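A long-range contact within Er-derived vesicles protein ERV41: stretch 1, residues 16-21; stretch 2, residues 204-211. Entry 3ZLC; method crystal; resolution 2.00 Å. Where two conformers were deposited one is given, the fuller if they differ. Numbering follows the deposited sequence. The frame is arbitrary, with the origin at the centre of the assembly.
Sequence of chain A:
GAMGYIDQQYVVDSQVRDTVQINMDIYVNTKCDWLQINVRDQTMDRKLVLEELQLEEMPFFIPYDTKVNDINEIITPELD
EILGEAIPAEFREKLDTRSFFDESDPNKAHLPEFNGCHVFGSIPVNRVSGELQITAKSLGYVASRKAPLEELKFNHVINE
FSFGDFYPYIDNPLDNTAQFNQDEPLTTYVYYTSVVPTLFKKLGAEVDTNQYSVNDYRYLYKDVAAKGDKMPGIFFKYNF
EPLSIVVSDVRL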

# COMPACT_ATOMS: atom_id res chain seq x y z
N VAL A 16 -2.81 15.70 19.33
CA VAL A 16 -3.02 15.04 18.05
C VAL A 16 -2.32 15.81 16.93
O VAL A 16 -2.63 16.98 16.70
CB VAL A 16 -4.52 14.89 17.70
CG1 VAL A 16 -4.69 14.24 16.33
CG2 VAL A 16 -5.24 14.07 18.76
N ARG A 17 -1.37 15.17 16.25
CA ARG A 17 -0.66 15.83 15.16
C ARG A 17 -1.62 16.07 14.01
O ARG A 17 -2.52 15.26 13.77
CB ARG A 17 0.51 14.98 14.67
CG ARG A 17 1.65 14.86 15.68
CD ARG A 17 2.78 14.00 15.13
NE ARG A 17 3.55 13.36 16.20
CZ ARG A 17 4.83 13.63 16.46
NH1 ARG A 17 5.49 14.51 15.73
NH2 ARG A 17 5.45 13.01 17.45
N ASP A 18 -1.43 17.18 13.29
CA ASP A 18 -2.31 17.55 12.18
C ASP A 18 -2.06 16.71 10.93
O ASP A 18 -2.98 16.44 10.15
CB ASP A 18 -2.15 19.03 11.83
CG ASP A 18 -2.55 19.95 12.96
OD1 ASP A 18 -3.43 19.56 13.76
OD2 ASP A 18 -1.98 21.06 13.06
N THR A 19 -0.81 16.30 10.75
CA THR A 19 -0.42 15.56 9.55
C THR A 19 0.35 14.29 9.90
O THR A 19 0.84 14.15 11.03
CB THR A 19 0.45 16.41 8.60
OG1 THR A 19 1.68 16.74 9.26
CG2 THR A 19 -0.26 17.70 8.20
N VAL A 20 0.45 13.39 8.93
CA VAL A 20 1.24 12.17 9.07
C VAL A 20 1.79 11.79 7.69
O VAL A 20 1.14 12.06 6.68
CB VAL A 20 0.40 11.01 9.66
CG1 VAL A 20 -0.72 10.61 8.68
CG2 VAL A 20 1.29 9.81 10.02
N GLN A 21 2.99 11.21 7.65
CA GLN A 21 3.52 10.67 6.38
C GLN A 21 3.01 9.26 6.14
O GLN A 21 3.08 8.41 7.03
CB GLN A 21 5.06 10.63 6.41
CG GLN A 21 5.71 11.98 6.61
CD GLN A 21 5.68 12.81 5.35
OE1 GLN A 21 5.39 14.00 5.37
NE2 GLN A 21 5.99 12.17 4.23
N GLY A 204 11.48 8.46 22.54
CA GLY A 204 11.14 9.87 22.67
C GLY A 204 9.79 10.20 22.06
O GLY A 204 9.27 9.46 21.23
N ALA A 205 9.22 11.33 22.47
CA ALA A 205 7.91 11.76 21.97
C ALA A 205 8.00 12.50 20.64
O ALA A 205 7.00 12.67 19.94
CB ALA A 205 7.20 12.62 23.02
N GLU A 206 9.21 12.95 20.30
CA GLU A 206 9.43 13.68 19.06
C GLU A 206 9.34 12.80 17.82
O GLU A 206 9.12 13.30 16.71
CB GLU A 206 10.78 14.40 19.09
CG GLU A 206 11.99 13.47 19.05
CD GLU A 206 12.33 12.87 20.40
OE1 GLU A 206 11.66 13.22 21.40
OE2 GLU A 206 13.28 12.06 20.47
N VAL A 207 9.50 11.50 17.98
CA VAL A 207 9.40 10.60 16.84
C VAL A 207 7.94 10.22 16.60
O VAL A 207 7.23 9.84 17.53
CB VAL A 207 10.31 9.34 17.00
CG1 VAL A 207 9.91 8.54 18.20
CG2 VAL A 207 10.28 8.48 15.75
N ASP A 208 7.49 10.35 15.36
CA ASP A 208 6.10 10.08 15.00
C ASP A 208 5.86 8.57 14.77
O ASP A 208 5.74 8.13 13.63
CB ASP A 208 5.71 10.89 13.75
CG ASP A 208 4.22 10.84 13.46
OD1 ASP A 208 3.45 10.30 14.28
OD2 ASP A 208 3.81 11.35 12.39
N THR A 209 5.78 7.81 15.85
CA THR A 209 5.60 6.36 15.77
C THR A 209 4.13 5.95 15.78
O THR A 209 3.35 6.44 16.61
CB THR A 209 6.33 5.63 16.92
OG1 THR A 209 6.00 6.27 18.17
CG2 THR A 209 7.83 5.70 16.70
N ASN A 210 3.77 5.06 14.87
CA ASN A 210 2.39 4.57 14.76
C ASN A 210 2.42 3.11 14.40
O ASN A 210 3.34 2.64 13.71
CB ASN A 210 1.64 5.31 13.64
CG ASN A 210 1.60 6.80 13.85
OD1 ASN A 210 0.65 7.34 14.41
ND2 ASN A 210 2.63 7.49 13.38
N GLN A 211 1.39 2.39 14.83
CA GLN A 211 1.18 1.03 14.36
C GLN A 211 -0.26 0.91 13.88
O GLN A 211 -1.13 1.74 14.24
CB GLN A 211 1.48 0.04 15.50
CG GLN A 211 0.61 0.24 16.77
CD GLN A 211 1.19 -0.52 17.94
OE1 GLN A 211 2.32 -0.26 18.36
NE2 GLN A 211 0.43 -1.48 18.47
O HOH W 1 1.23 11.99 12.76
O HOH W 2 4.71 11.52 9.97

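What does the loop at the start of stretch 2 offer its partner? Mainly backbone oxygen. The side chain of Arg 17, extended from a chi1 of -68° through t rotamers at chi2 and chi3, reaches across so that NH2 lies 3.0 Å from O of Ala 205. The carbonyl oxygens of Ala 205 and Glu 206 both sit at the edge of the guanidinium, near its plane, with Arg 17 NH2 3.8 Å from Glu 206 O. The CA-to-CB bond of Glu 206 points away, and the nearest approach of its side chain is 5.7 Å, from Glu 206 CB to Arg 17 NH2.

How does Val 207 differ from the residues before it? Val 207 O is 3.6 Å from Arg 17 NH2 but approaches obliquely, and it also accepts a weak backbone hydrogen bond from Thr 209 N at 3.0 Å.

Why is Asp 208 the centre of the contact? It points toward stretch 1 and meets it through charge and through water. Asp 208 OD1 forms a long salt bridge with Arg 17 NE, at 3.6 Å; because the carboxylate lies over one face of the guanidinium, no N-H points at this oxygen, and the attraction is one of charge alone. Its OD2 receives hydrogen bonds from two waters. Water 1, 2.7 Å from Asp 208 OD2, also donates to Thr 19 O at 2.8 Å; water 2, 2.6 Å from Asp 208 OD2, accepts from Gln 21 N at 2.9 Å. Two backbone groups of stretch 1 are thus linked through water to one carboxylate oxygen.

What do the residues after Asp 208 add? Thr 209 points away, but Asn 210 points toward stretch 1, and its ND2 donates a hydrogen bond to Asp 208 OD1 at 3.1 Å. Val 20 packs beside this pair, its CG2 3.8 Å from Asp 208 OD2 and 4.3 Å from Asn 210 ND2.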